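Local coordinates for dihydroorotase (Saccharomyces cerevisiae S288C, PDB 6L0A), which catalyses the zinc-dependent, reversible interconversion of N-carbamoyl-L-aspartate and dihydroorotate, the third step of de novo pyrimidine biosynthesis, at residues V153-E157 with K230-K234; C181-I187 with N237-L242; G276-Q280 with I346-K350. All coordinates share one frame; numbering follows the deposited sequence.

Contact 1: V153-E157 with K230-K234; sequences VLNAE and KPVAK
V153 and V232, two compact beta-branched residues, begin the apolar contact, V153 CB lying 4.3 Å from V232 CG1. The CD2 methyl of L154 meets K234 CG at 4.1 Å, leucine and lysine lying alongside with opposite directions. The lysine then turns about CD-CE (chi4 68°), bringing its ammonium back to its own segment: NZ donates to V232 O at 2.9 Å, in the carbonyl plane and on a lone pair. No direct hydrogen bond spans the segments; water does the joining. One water links V153 O with V232 N, while a second touches V153 O, E157 N and K234 NZ (3.0 Å from the last). E157 OE2 stands 4.5 Å from K234 NZ, too far for a salt bridge; both bond T182. A methionine in place of K234 would probably leave V232 O without this donor, cost the second water one of its two, remove T182's ammonium partner and take away the positive charge near E157. K230, its NZ bonded to V104 O, lines the malate pocket, and P231, after a cis peptide bond, packs on the zinc ligand H180. K234 thus serves twice: its methylenes cover leucine and its buried ammonium gathers a carbonyl, a water and a hydroxyl.

Contact 2: C181-I187 with N237-L242; sequences CTSESAI and NDKKAL
The backbone N-H of E184, in the first turn of helix 184-193, points at D238 OD1 across the contact, 2.9 Å away and nearly straight at 174°. The carboxylate oxygen receives it on its anti side, close to its own plane. A short, charged aspartate suits this place: a water hydrogen-bonded to OD1 accepts from S185 N, so one oxygen serves two N-H groups at the start of a helix, one directly and one through water. The other oxygen, OD2, accepts from L235 N. The next amide, A186 N, is satisfied by the N-cap residue S183, whose OG accepts at 3.0 Å; chi1 of 68° turns the hydroxyl back over the first turn, where it meets that N-H, and OG also bonds E157. T182 OG1 is satisfied outside the contact. At the solvent-exposed end, N237 ND2 donates to E184 OE1 at 2.7 Å. The carboxylate is met from above its plane, whereas its oxygen lies in the amide plane of N237. Next to these polar groups, A241 CB sits 3.8 Å from E184 CB, its small size letting the helices come close, and L242 CD2 fills in against I187 CG1 and, 3.4 Å away, C181 O. The contact joins the N-terminal turn of helix 184-193 to helix 236-246; C181 and L242 pack on strand 205-209, and helix 156-170 flanks S185 and A186.

Contact 3: G276-Q280 with I346-K350; sequences GVYSQ and IIPFK
V277 opens the contact against F349: its CG1, anti to the backbone N (chi1 170°), reaches the CB of F349 at 3.6 Å and lies obliquely to the phenyl ring, just after G276 of the malate pocket, where the backbone angles would jam a side chain against the preceding carbonyl oxygen and glycine therefore fits. Y278 makes the largest share of the contact. Its backbone binds twice: O accepts from F349 N at 2.9 Å, with an angle of 165° at the hydrogen, and N donates to a water that in turn donates to I347 O. P348, which lacks an N-H of its own, places its CA near the plane of the tyrosine ring, at the edge. I346 CG2 packs on Y278 CB at 3.6 Å, the two side chains roughly perpendicular, while the phenol OH is hydrogen-bonded to S281. S279 adds a light touch, its CA 4.5 Å from F349 CB. Thus the loop following strand 253-255 lies along the one between strands 345-346 and 354-362; helix 20-32 packs on Y278 and I346, and Y286, in helix 283-293, meets the F349 ring edge-to-face.

Overall arrangement
Contacts 1 and 2 form one continuous region of this amidohydrolase, a member of the TIM-barrel clan, their centres 10 Å apart and their segments alternating along the chain. E157 joins them: its OE2 probably hydrogen-bonds T182 OG1 at 2.6 Å and its OE1 probably S183 OG at 2.7 Å. Contact 1 lies closer to the metals, with the side chain of P231 about 3 Å from that of the zinc ligand H180 and the side chain of K230 about 4 Å from the bound malate, nearest atoms in each case. Contact 3 is separate, centred 19 Å from contact 1 and 21 Å from contact 2, yet G276 touches the same malate. Contacts 1 and 3 thus each supply a residue to the pocket.

Contact 1: V153-E157 with K230-K234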
ATOM      1  N   VAL C 153       7.318   5.149  -3.543  1.00 13.61           N
ATOM      2  CA  VAL C 153       7.673   4.334  -2.382  1.00 11.67           C
ATOM      3  C   VAL C 153       8.279   2.995  -2.784  1.00 12.36           C
ATOM      4  O   VAL C 153       8.953   2.359  -1.974  1.00 11.87           O
ATOM      5  CB  VAL C 153       6.455   4.116  -1.457  1.00 12.33           C
ATOM      6  CG1 VAL C 153       6.018   5.435  -0.797  1.00 13.64           C
ATOM      7  CG2 VAL C 153       5.301   3.471  -2.240  1.00 13.05           C
ATOM      8  N   LEU C 154       8.056   2.531  -4.012  1.00 11.99           N
ATOM      9  CA  LEU C 154       8.577   1.216  -4.357  1.00 12.85           C
ATOM     10  C   LEU C 154      10.015   1.243  -4.854  1.00 14.05           C
ATOM     11  O   LEU C 154      10.734   0.252  -4.670  1.00 15.64           O
ATOM     12  CB  LEU C 154       7.713   0.557  -5.428  1.00 13.81           C
ATOM     13  CG  LEU C 154       6.418  -0.052  -4.942  1.00 22.24           C
ATOM     14  CD1 LEU C 154       5.711  -0.544  -6.169  1.00 29.13           C
ATOM     15  CD2 LEU C 154       6.650  -1.182  -3.940  1.00 21.48           C
ATOM     16  N   ASN C 155      10.453   2.324  -5.497  1.00 13.38           N
ATOM     17  CA  ASN C 155      11.834   2.398  -5.958  1.00 13.07           C
ATOM     18  C   ASN C 155      12.679   3.403  -5.181  1.00 11.79           C
ATOM     19  O   ASN C 155      13.827   3.649  -5.564  1.00 12.75           O
ATOM     20  CB  ASN C 155      11.898   2.692  -7.470  1.00 14.41           C
ATOM     21  CG  ASN C 155      11.415   4.089  -7.843  1.00 15.21           C
ATOM     22  OD1 ASN C 155      10.979   4.885  -6.997  1.00 15.46           O
ATOM     23  ND2 ASN C 155      11.506   4.402  -9.134  1.00 18.38           N
ATOM     24  N   ALA C 156      12.149   3.991  -4.095  1.00 11.70           N
ATOM     25  CA  ALA C 156      12.894   5.055  -3.410  1.00 10.75           C
ATOM     26  C   ALA C 156      14.177   4.533  -2.763  1.00 12.75           C
ATOM     27  O   ALA C 156      15.165   5.272  -2.669  1.00 14.78           O
ATOM     28  CB  ALA C 156      12.005   5.741  -2.370  1.00 12.82           C
ATOM     29  N   GLU C 157      14.184   3.269  -2.321  1.00 12.20           N
ATOM     30  CA  GLU C 157      15.387   2.670  -1.753  1.00 10.82           C
ATOM     31  C   GLU C 157      16.432   2.398  -2.837  1.00 12.70           C
ATOM     32  O   GLU C 157      17.605   2.769  -2.692  1.00 11.98           O
ATOM     33  CB  GLU C 157      15.026   1.379  -1.018  1.00 12.04           C
ATOM     34  CG  GLU C 157      16.217   0.646  -0.478  1.00 13.47           C
ATOM     35  CD  GLU C 157      15.816  -0.532   0.384  1.00 13.65           C
ATOM     36  OE1 GLU C 157      16.170  -1.665   0.033  1.00 14.68           O
ATOM     37  OE2 GLU C 157      15.136  -0.328   1.407  1.00 15.25           O
ATOM     38  N   LYS C 230       7.924   2.477   6.843  1.00  9.31           N
ATOM     39  CA  LYS C 230       8.875   2.901   5.829  1.00 10.40           C
ATOM     40  C   LYS C 230      10.239   2.284   6.127  1.00 14.06           C
ATOM     41  O   LYS C 230      10.601   2.145   7.300  1.00 15.87           O
ATOM     42  CB  LYS C 230       8.993   4.449   5.775  1.00 11.48           C
ATOM     43  CG  LYS C 230       7.668   5.192   5.465  1.00 12.62           C
ATOM     44  CD  LYS C 230       7.071   4.790   4.121  1.00 17.87           C
ATOM     45  CE  LYS C 230       7.889   5.321   2.974  1.00 18.03           C
ATOM     46  NZ  LYS C 230       7.629   6.800   2.692  1.00 13.83           N
ATOM     47  N   PRO C 231      10.978   1.803   5.107  1.00 12.05           N
ATOM     48  CA  PRO C 231      10.510   1.646   3.728  1.00 10.53           C
ATOM     49  C   PRO C 231       9.418   0.591   3.692  1.00  9.44           C
ATOM     50  O   PRO C 231       9.380  -0.290   4.578  1.00 10.15           O
ATOM     51  CB  PRO C 231      11.758   1.193   2.952  1.00 10.47           C
ATOM     52  CG  PRO C 231      12.927   1.285   3.943  1.00 11.88           C
ATOM     53  CD  PRO C 231      12.311   1.211   5.310  1.00 12.77           C
ATOM     54  N   VAL C 232       8.495   0.713   2.738  1.00  9.91           N
ATOM     55  CA  VAL C 232       7.377  -0.219   2.689  1.00  9.25           C
ATOM     56  C   VAL C 232       7.898  -1.607   2.338  1.00 11.93           C
ATOM     57  O   VAL C 232       8.921  -1.755   1.658  1.00 10.57           O
ATOM     58  CB  VAL C 232       6.318   0.244   1.669  1.00 10.06           C
ATOM     59  CG1 VAL C 232       5.828   1.668   1.996  1.00 11.48           C
ATOM     60  CG2 VAL C 232       6.857   0.158   0.237  1.00 12.26           C
ATOM     61  N   ALA C 233       7.187  -2.633   2.805  1.00 10.57           N
ATOM     62  CA  ALA C 233       7.455  -3.993   2.354  1.00 12.75           C
ATOM     63  C   ALA C 233       7.097  -4.118   0.877  1.00 11.07           C
ATOM     64  O   ALA C 233       6.081  -3.577   0.423  1.00 10.67           O
ATOM     65  CB  ALA C 233       6.658  -5.000   3.192  1.00 12.56           C
ATOM     66  N   LYS C 234       7.935  -4.807   0.118  1.00 10.00           N
ATOM     67  CA  LYS C 234       7.892  -4.742  -1.340  1.00 11.52           C
ATOM     68  C   LYS C 234       7.443  -6.098  -1.894  1.00 13.55           C
ATOM     69  O   LYS C 234       6.457  -6.643  -1.384  1.00 13.25           O
ATOM     70  CB  LYS C 234       9.231  -4.243  -1.861  1.00 12.71           C
ATOM     71  CG  LYS C 234       9.468  -2.791  -1.429  1.00 13.54           C
ATOM     72  CD  LYS C 234      10.857  -2.299  -1.757  1.00 13.81           C
ATOM     73  CE  LYS C 234      10.974  -0.803  -1.462  1.00 11.43           C
ATOM     74  NZ  LYS C 234      10.905  -0.402  -0.002  1.00 12.49           N
TER
HETATM   75  O   HOH W   1       9.131   2.862   0.833  1.00 11.35           O
HETATM   76  O   HOH W   2      11.561   2.267  -1.076  1.00 14.71           O

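Contact 2: C181-I187 with N237-L242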
ATOM      1  N   CYS C 181      17.005  -2.660   5.268  1.00 11.64           N
ATOM      2  CA  CYS C 181      16.921  -2.902   3.829  1.00 13.98           C
ATOM      3  C   CYS C 181      15.628  -3.614   3.482  1.00 13.34           C
ATOM      4  O   CYS C 181      15.174  -4.510   4.211  1.00 12.83           O
ATOM      5  CB  CYS C 181      18.097  -3.743   3.332  1.00 16.91           C
ATOM      6  SG  CYS C 181      19.645  -2.848   3.251  1.00 30.16           S
ATOM      7  N   THR C 182      15.056  -3.253   2.332  1.00 11.33           N
ATOM      8  CA  THR C 182      13.806  -3.867   1.923  1.00 10.57           C
ATOM      9  C   THR C 182      13.804  -4.417   0.509  1.00 12.33           C
ATOM     10  O   THR C 182      12.805  -5.017   0.118  1.00 13.50           O
ATOM     11  CB  THR C 182      12.656  -2.863   2.050  1.00 11.72           C
ATOM     12  OG1 THR C 182      12.956  -1.716   1.240  1.00 11.47           O
ATOM     13  CG2 THR C 182      12.478  -2.456   3.489  1.00 10.43           C
ATOM     14  N   SER C 183      14.868  -4.221  -0.272  1.00 12.25           N
ATOM     15  CA  SER C 183      14.844  -4.572  -1.685  1.00 14.24           C
ATOM     16  C   SER C 183      15.995  -5.498  -2.042  1.00 17.66           C
ATOM     17  O   SER C 183      17.076  -5.435  -1.447  1.00 16.34           O
ATOM     18  CB  SER C 183      14.912  -3.324  -2.562  1.00 15.82           C
ATOM     19  OG  SER C 183      16.178  -2.701  -2.455  1.00 18.33           O
ATOM     20  N   GLU C 184      15.748  -6.371  -3.023  1.00 18.29           N
ATOM     21  CA  GLU C 184      16.825  -7.189  -3.568  1.00 17.53           C
ATOM     22  C   GLU C 184      17.957  -6.320  -4.084  1.00 19.98           C
ATOM     23  O   GLU C 184      19.138  -6.672  -3.935  1.00 21.68           O
ATOM     24  CB  GLU C 184      16.300  -8.092  -4.687  1.00 18.99           C
ATOM     25  CG  GLU C 184      17.408  -8.911  -5.317  1.00 22.61           C
ATOM     26  CD  GLU C 184      16.938  -9.800  -6.446  1.00 28.12           C
ATOM     27  OE1 GLU C 184      16.204  -9.308  -7.325  1.00 30.24           O
ATOM     28  OE2 GLU C 184      17.302 -10.993  -6.441  1.00 29.49           O
ATOM     29  N   SER C 185      17.618  -5.181  -4.698  1.00 18.18           N
ATOM     30  CA  SER C 185      18.649  -4.285  -5.208  1.00 20.67           C
ATOM     31  C   SER C 185      19.596  -3.856  -4.100  1.00 22.84           C
ATOM     32  O   SER C 185      20.817  -3.827  -4.295  1.00 20.87           O
ATOM     33  CB  SER C 185      18.016  -3.059  -5.869  1.00 21.12           C
ATOM     34  OG  SER C 185      17.410  -3.416  -7.093  1.00 30.41           O
ATOM     35  N   ALA C 186      19.051  -3.513  -2.926  1.00 17.87           N
ATOM     36  CA  ALA C 186      19.906  -3.091  -1.823  1.00 17.22           C
ATOM     37  C   ALA C 186      20.775  -4.238  -1.329  1.00 18.88           C
ATOM     38  O   ALA C 186      21.957  -4.032  -1.028  1.00 17.84           O
ATOM     39  CB  ALA C 186      19.068  -2.532  -0.676  1.00 16.50           C
ATOM     40  N   ILE C 187      20.208  -5.448  -1.228  1.00 17.43           N
ATOM     41  CA  ILE C 187      20.988  -6.605  -0.781  1.00 21.83           C
ATOM     42  C   ILE C 187      22.182  -6.827  -1.706  1.00 21.47           C
ATOM     43  O   ILE C 187      23.316  -7.031  -1.249  1.00 21.93           O
ATOM     44  CB  ILE C 187      20.104  -7.862  -0.699  1.00 17.32           C
ATOM     45  CG1 ILE C 187      19.038  -7.726   0.394  1.00 16.07           C
ATOM     46  CG2 ILE C 187      20.953  -9.102  -0.427  1.00 21.60           C
ATOM     47  CD1 ILE C 187      19.577  -7.208   1.729  1.00 17.41           C
ATOM     48  N   ASN C 237       9.850 -11.273  -4.465  1.00 19.11           N
ATOM     49  CA  ASN C 237      11.259 -11.445  -4.828  1.00 20.24           C
ATOM     50  C   ASN C 237      12.175 -10.670  -3.885  1.00 20.59           C
ATOM     51  O   ASN C 237      13.295 -11.110  -3.593  1.00 19.54           O
ATOM     52  CB  ASN C 237      11.490 -10.995  -6.275  1.00 22.76           C
ATOM     53  CG  ASN C 237      12.966 -11.004  -6.679  1.00 34.00           C
ATOM     54  OD1 ASN C 237      13.560 -12.066  -6.896  1.00 34.67           O
ATOM     55  ND2 ASN C 237      13.558  -9.816  -6.801  1.00 31.66           N
ATOM     56  N   ASP C 238      11.726  -9.512  -3.413  1.00 17.92           N
ATOM     57  CA  ASP C 238      12.494  -8.767  -2.424  1.00 15.56           C
ATOM     58  C   ASP C 238      12.521  -9.497  -1.089  1.00 16.36           C
ATOM     59  O   ASP C 238      13.591  -9.694  -0.502  1.00 18.69           O
ATOM     60  CB  ASP C 238      11.903  -7.368  -2.264  1.00 14.84           C
ATOM     61  CG  ASP C 238      11.905  -6.606  -3.552  1.00 16.06           C
ATOM     62  OD1 ASP C 238      13.011  -6.431  -4.106  1.00 18.45           O
ATOM     63  OD2 ASP C 238      10.815  -6.178  -4.012  1.00 16.63           O
ATOM     64  N   LYS C 239      11.355  -9.912  -0.589  1.00 16.11           N
ATOM     65  CA  LYS C 239      11.344 -10.639   0.672  1.00 18.42           C
ATOM     66  C   LYS C 239      12.224 -11.885   0.596  1.00 21.19           C
ATOM     67  O   LYS C 239      12.905 -12.228   1.573  1.00 16.99           O
ATOM     68  CB  LYS C 239       9.919 -11.013   1.071  1.00 17.29           C
ATOM     69  CG  LYS C 239       9.870 -11.807   2.366  1.00 18.66           C
ATOM     70  CD  LYS C 239       8.445 -12.060   2.832  1.00 22.15           C
ATOM     71  CE  LYS C 239       7.941 -13.396   2.324  1.00 31.78           C
ATOM     72  NZ  LYS C 239       6.736 -13.815   3.085  1.00 34.22           N
ATOM     73  N   LYS C 240      12.232 -12.566  -0.564  1.00 17.48           N
ATOM     74  CA  LYS C 240      13.104 -13.728  -0.747  1.00 22.26           C
ATOM     75  C   LYS C 240      14.564 -13.354  -0.547  1.00 19.96           C
ATOM     76  O   LYS C 240      15.310 -14.080   0.125  1.00 20.74           O
ATOM     77  CB  LYS C 240      12.900 -14.342  -2.142  1.00 22.44           C
ATOM     78  CG  LYS C 240      14.146 -15.058  -2.748  1.00 27.08           C
ATOM     79  CD  LYS C 240      13.747 -16.258  -3.626  1.00 36.25           C
ATOM     80  CE  LYS C 240      14.753 -16.592  -4.754  1.00 28.33           C
ATOM     81  NZ  LYS C 240      16.184 -16.217  -4.500  1.00 35.28           N
ATOM     82  N   ALA C 241      14.997 -12.232  -1.140  1.00 17.66           N
ATOM     83  CA  ALA C 241      16.379 -11.795  -0.994  1.00 17.43           C
ATOM     84  C   ALA C 241      16.690 -11.430   0.452  1.00 20.54           C
ATOM     85  O   ALA C 241      17.784 -11.726   0.943  1.00 18.00           O
ATOM     86  CB  ALA C 241      16.665 -10.607  -1.917  1.00 16.44           C
ATOM     87  N   LEU C 242      15.745 -10.778   1.149  1.00 16.96           N
ATOM     88  CA  LEU C 242      15.999 -10.375   2.532  1.00 16.80           C
ATOM     89  C   LEU C 242      16.151 -11.582   3.446  1.00 19.01           C
ATOM     90  O   LEU C 242      17.023 -11.597   4.318  1.00 20.03           O
ATOM     91  CB  LEU C 242      14.870  -9.485   3.057  1.00 15.29           C
ATOM     92  CG  LEU C 242      14.552  -8.222   2.259  1.00 14.12           C
ATOM     93  CD1 LEU C 242      13.351  -7.514   2.859  1.00 11.93           C
ATOM     94  CD2 LEU C 242      15.740  -7.275   2.245  1.00 13.93           C
TER
HETATM   95  O   HOH W   3      14.817  -4.931  -5.876  1.00 24.69           O

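Contact 3: G276-Q280 with I346-K350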
ATOM      1  N   GLY C 276       5.103   2.569  10.729  1.00 14.21           N
ATOM      2  CA  GLY C 276       5.841   1.839  11.742  1.00 12.78           C
ATOM      3  C   GLY C 276       5.163   0.584  12.243  1.00 15.84           C
ATOM      4  O   GLY C 276       3.940   0.551  12.446  1.00 14.32           O
ATOM      5  N   VAL C 277       5.966  -0.455  12.458  1.00 10.78           N
ATOM      6  CA  VAL C 277       5.513  -1.731  12.991  1.00 12.34           C
ATOM      7  C   VAL C 277       6.121  -1.883  14.377  1.00 14.57           C
ATOM      8  O   VAL C 277       7.304  -1.579  14.570  1.00 13.54           O
ATOM      9  CB  VAL C 277       5.930  -2.894  12.071  1.00 14.25           C
ATOM     10  CG1 VAL C 277       5.682  -4.258  12.751  1.00 13.72           C
ATOM     11  CG2 VAL C 277       5.194  -2.800  10.708  1.00 14.39           C
ATOM     12  N   TYR C 278       5.316  -2.344  15.341  1.00 15.81           N
ATOM     13  CA  TYR C 278       5.780  -2.542  16.714  1.00 13.23           C
ATOM     14  C   TYR C 278       6.155  -4.005  16.923  1.00 17.53           C
ATOM     15  O   TYR C 278       5.279  -4.873  17.023  1.00 19.92           O
ATOM     16  CB  TYR C 278       4.729  -2.120  17.738  1.00 17.54           C
ATOM     17  CG  TYR C 278       5.200  -2.460  19.133  1.00 17.43           C
ATOM     18  CD1 TYR C 278       6.176  -1.695  19.751  1.00 16.51           C
ATOM     19  CD2 TYR C 278       4.720  -3.582  19.801  1.00 20.90           C
ATOM     20  CE1 TYR C 278       6.648  -2.013  21.031  1.00 17.47           C
ATOM     21  CE2 TYR C 278       5.190  -3.916  21.085  1.00 21.22           C
ATOM     22  CZ  TYR C 278       6.158  -3.130  21.683  1.00 19.10           C
ATOM     23  OH  TYR C 278       6.625  -3.452  22.952  1.00 20.04           O
ATOM     24  N   SER C 279       7.454  -4.272  17.050  1.00 15.00           N
ATOM     25  CA  SER C 279       7.941  -5.633  17.189  1.00 15.34           C
ATOM     26  C   SER C 279       8.714  -5.877  18.482  1.00 18.04           C
ATOM     27  O   SER C 279       9.183  -7.001  18.692  1.00 18.35           O
ATOM     28  CB  SER C 279       8.826  -6.008  15.988  1.00 16.66           C
ATOM     29  OG  SER C 279       9.909  -5.101  15.859  1.00 16.27           O
ATOM     30  N   GLN C 280       8.853  -4.877  19.356  1.00 14.90           N
ATOM     31  CA  GLN C 280       9.790  -5.012  20.479  1.00 15.54           C
ATOM     32  C   GLN C 280       9.408  -6.159  21.405  1.00 20.58           C
ATOM     33  O   GLN C 280      10.280  -6.920  21.844  1.00 16.21           O
ATOM     34  CB  GLN C 280       9.870  -3.715  21.272  1.00 17.28           C
ATOM     35  CG  GLN C 280      11.203  -3.536  21.979  1.00 14.88           C
ATOM     36  CD  GLN C 280      12.306  -3.194  20.999  1.00 15.65           C
ATOM     37  OE1 GLN C 280      12.315  -2.106  20.428  1.00 18.48           O
ATOM     38  NE2 GLN C 280      13.223  -4.136  20.766  1.00 14.45           N
ATOM     39  N   ILE C 346      -1.229  -0.528  21.763  1.00 25.54           N
ATOM     40  CA  ILE C 346      -0.442  -0.762  20.557  1.00 22.64           C
ATOM     41  C   ILE C 346      -0.833  -2.114  19.990  1.00 25.12           C
ATOM     42  O   ILE C 346      -0.955  -3.096  20.732  1.00 26.80           O
ATOM     43  CB  ILE C 346       1.071  -0.741  20.845  1.00 24.62           C
ATOM     44  CG1 ILE C 346       1.501   0.583  21.458  1.00 22.59           C
ATOM     45  CG2 ILE C 346       1.870  -1.040  19.570  1.00 23.52           C
ATOM     46  CD1 ILE C 346       2.771   0.431  22.285  1.00 23.58           C
ATOM     47  N   ILE C 347      -1.001  -2.180  18.673  1.00 20.36           N
ATOM     48  CA  ILE C 347      -1.209  -3.445  17.975  1.00 22.26           C
ATOM     49  C   ILE C 347       0.166  -4.019  17.642  1.00 25.57           C
ATOM     50  O   ILE C 347       0.892  -3.421  16.828  1.00 23.83           O
ATOM     51  CB  ILE C 347      -2.060  -3.262  16.712  1.00 22.85           C
ATOM     52  CG1 ILE C 347      -3.259  -2.351  17.006  1.00 25.47           C
ATOM     53  CG2 ILE C 347      -2.515  -4.607  16.203  1.00 24.95           C
ATOM     54  CD1 ILE C 347      -4.263  -2.968  17.992  1.00 28.05           C
ATOM     55  N   PRO C 348       0.561  -5.145  18.233  1.00 22.44           N
ATOM     56  CA  PRO C 348       1.868  -5.726  17.924  1.00 18.78           C
ATOM     57  C   PRO C 348       1.878  -6.417  16.569  1.00 23.78           C
ATOM     58  O   PRO C 348       0.845  -6.828  16.029  1.00 20.63           O
ATOM     59  CB  PRO C 348       2.071  -6.740  19.054  1.00 22.23           C
ATOM     60  CG  PRO C 348       0.645  -7.205  19.357  1.00 23.43           C
ATOM     61  CD  PRO C 348      -0.198  -5.969  19.200  1.00 23.62           C
ATOM     62  N   PHE C 349       3.088  -6.541  16.027  1.00 16.45           N
ATOM     63  CA  PHE C 349       3.296  -7.290  14.799  1.00 17.58           C
ATOM     64  C   PHE C 349       2.772  -8.715  14.944  1.00 21.76           C
ATOM     65  O   PHE C 349       3.025  -9.384  15.953  1.00 19.29           O
ATOM     66  CB  PHE C 349       4.789  -7.301  14.464  1.00 17.99           C
ATOM     67  CG  PHE C 349       5.128  -8.012  13.201  1.00 18.33           C
ATOM     68  CD1 PHE C 349       4.515  -7.665  12.010  1.00 16.53           C
ATOM     69  CD2 PHE C 349       6.075  -9.026  13.203  1.00 14.87           C
ATOM     70  CE1 PHE C 349       4.833  -8.321  10.851  1.00 18.94           C
ATOM     71  CE2 PHE C 349       6.407  -9.679  12.048  1.00 20.35           C
ATOM     72  CZ  PHE C 349       5.784  -9.332  10.866  1.00 19.37           C
ATOM     73  N   LYS C 350       2.028  -9.172  13.935  1.00 17.94           N
ATOM     74  CA  LYS C 350       1.536 -10.552  13.855  1.00 21.86           C
ATOM     75  C   LYS C 350       0.612 -10.890  15.019  1.00 23.52           C
ATOM     76  O   LYS C 350       0.567 -12.038  15.473  1.00 24.50           O
ATOM     77  CB  LYS C 350       2.688 -11.558  13.782  1.00 17.30           C
ATOM     78  CG  LYS C 350       3.298 -11.695  12.395  1.00 23.22           C
ATOM     79  CD  LYS C 350       4.539 -12.561  12.405  1.00 21.55           C
ATOM     80  CE  LYS C 350       4.247 -13.961  12.934  1.00 26.67           C
ATOM     81  NZ  LYS C 350       3.505 -14.793  11.940  1.00 24.11           N
TER
HETATM   82  O   HOH W   4       2.639  -3.402  14.672  1.00 17.05           O